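Local coordinates for thiosulfate sulfurtransferase (Pseudomonas aeruginosa, PDB 1YT8), which probably transfers sulfur from thiosulfate to cyanide, as a sulfurtransferase built from four rhodanese-like domains in one chain, at residues A17-R22 against D521-F526. Sequence-based numbering, arbitrary orientation.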
# COMPACT_ATOMS: atom_id res chain seq x y z
N ALA A 17 -14.98 11.74 -15.75
CA ALA A 17 -14.69 10.32 -15.84
C ALA A 17 -15.02 9.58 -14.54
O ALA A 17 -15.55 8.46 -14.57
CB ALA A 17 -13.21 10.11 -16.23
N LEU A 18 -14.72 10.20 -13.40
CA LEU A 18 -15.00 9.59 -12.10
C LEU A 18 -16.51 9.39 -11.91
O LEU A 18 -16.94 8.36 -11.40
CB LEU A 18 -14.45 10.46 -10.97
CG LEU A 18 -12.92 10.53 -10.84
CD1 LEU A 18 -12.55 11.58 -9.79
CD2 LEU A 18 -12.37 9.17 -10.47
N LEU A 19 -17.30 10.38 -12.31
CA LEU A 19 -18.75 10.30 -12.17
C LEU A 19 -19.34 9.23 -13.10
O LEU A 19 -20.30 8.55 -12.74
CB LEU A 19 -19.39 11.66 -12.45
CG LEU A 19 -19.14 12.74 -11.40
CD1 LEU A 19 -19.72 14.07 -11.87
CD2 LEU A 19 -19.75 12.32 -10.07
N ALA A 20 -18.77 9.10 -14.29
CA ALA A 20 -19.23 8.12 -15.27
C ALA A 20 -18.62 6.75 -14.96
O ALA A 20 -19.02 5.73 -15.53
CB ALA A 20 -18.82 8.56 -16.67
N ARG A 21 -17.65 6.75 -14.05
CA ARG A 21 -16.95 5.54 -13.65
C ARG A 21 -16.16 4.89 -14.79
O ARG A 21 -16.11 3.67 -14.92
CB ARG A 21 -17.93 4.56 -13.02
CG ARG A 21 -18.57 5.16 -11.79
CD ARG A 21 -19.65 4.32 -11.18
NE ARG A 21 -20.36 5.09 -10.16
CZ ARG A 21 -21.40 4.64 -9.46
NH1 ARG A 21 -21.85 3.41 -9.66
NH2 ARG A 21 -21.98 5.42 -8.56
N ARG A 22 -15.56 5.73 -15.62
CA ARG A 22 -14.73 5.26 -16.73
C ARG A 22 -13.32 5.08 -16.16
O ARG A 22 -12.88 5.87 -15.33
CB ARG A 22 -14.68 6.30 -17.86
CG ARG A 22 -16.01 6.55 -18.56
CD ARG A 22 -15.81 7.36 -19.84
NE ARG A 22 -15.38 8.74 -19.59
CZ ARG A 22 -16.21 9.76 -19.39
NH1 ARG A 22 -17.52 9.57 -19.41
NH2 ARG A 22 -15.73 10.98 -19.18
N ASP A 521 -16.18 16.47 -2.07
CA ASP A 521 -15.62 15.89 -3.29
C ASP A 521 -16.74 15.38 -4.19
O ASP A 521 -16.79 15.72 -5.37
CB ASP A 521 -14.68 14.73 -2.96
CG ASP A 521 -14.14 14.07 -4.20
OD1 ASP A 521 -13.21 14.63 -4.83
OD2 ASP A 521 -14.66 13.00 -4.57
N GLY A 522 -17.61 14.55 -3.63
CA GLY A 522 -18.76 14.02 -4.36
C GLY A 522 -18.55 13.09 -5.54
O GLY A 522 -19.47 12.92 -6.35
N THR A 523 -17.38 12.46 -5.66
CA THR A 523 -17.12 11.56 -6.78
C THR A 523 -16.81 10.12 -6.36
O THR A 523 -16.56 9.27 -7.20
CB THR A 523 -15.93 12.07 -7.62
OG1 THR A 523 -14.72 11.92 -6.87
CG2 THR A 523 -16.11 13.55 -7.98
N HIS A 524 -16.84 9.85 -5.06
CA HIS A 524 -16.50 8.52 -4.55
C HIS A 524 -17.49 7.40 -4.85
O HIS A 524 -17.09 6.29 -5.18
CB HIS A 524 -16.26 8.61 -3.03
CG HIS A 524 -17.39 9.23 -2.27
ND1 HIS A 524 -18.52 8.52 -1.92
CD2 HIS A 524 -17.58 10.49 -1.81
CE1 HIS A 524 -19.35 9.31 -1.27
NE2 HIS A 524 -18.81 10.51 -1.19
N GLY A 525 -18.79 7.68 -4.74
CA GLY A 525 -19.78 6.64 -5.01
C GLY A 525 -19.83 5.55 -3.96
O GLY A 525 -20.32 4.45 -4.22
N PHE A 526 -19.32 5.83 -2.76
CA PHE A 526 -19.33 4.85 -1.68
C PHE A 526 -20.74 4.65 -1.15
O PHE A 526 -21.57 5.55 -1.21
CB PHE A 526 -18.50 5.31 -0.47
CG PHE A 526 -17.04 5.53 -0.75
CD1 PHE A 526 -16.41 4.97 -1.85
CD2 PHE A 526 -16.27 6.28 0.15
CE1 PHE A 526 -15.04 5.13 -2.06
CE2 PHE A 526 -14.90 6.45 -0.04
CZ PHE A 526 -14.28 5.87 -1.15
O HOH W 1 -18.48 7.43 -9.09
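Leu18 and Thr523 form the tight side of this contact. It joins the C-terminal end of helix 11-20, in the first rhodanese-like domain, to the loop that follows helix 514-521 near the end of the chain. Both residues are buried, and each starts its side chain toward the other segment. Leu18 CD1, anti to CA (chi2 172°), lies 3.7 Å from Thr523 OG1. Leu18 CB is also 4.0 Å from Thr523 CB. The hydroxyl touched by the CD1 methyl is already engaged. Thr523 OG1 donates to Asp521 OD2, on the syn side of the carboxylate, at 2.5 Å. Thr523 N reaches the same oxygen from above the carboxylate plane and closes an Asx turn. Two donors therefore grip OD2, and the OG1 bond helps keep the hydroxyl between the backbone N and the carbonyl carbon (chi1 70°). Asp521 O, just before the loop, also accepts a direct hydrogen bond from Arg15 of helix 11-20.

The outer side is looser and exposed. Leu19 brings only CD2 near, 3.8 Å from Gly522 O. Arg21, at positive phi, is the C-prime residue of the Schellman motif that ends helix 11-20. Its side chain is extended, and NH2 comes obliquely to within 4.4 Å of Gly525 CA. Polar linkage on this side runs through one water. It donates to Leu18 O at the helix end and to Thr523 O, and it accepts from Arg21 NE at 3.2 Å. Further along the loop, Phe526 N donates to His524 ND1 in the imidazole plane, and His524 CB sits 3.6 Å above the centre of the Phe526 ring.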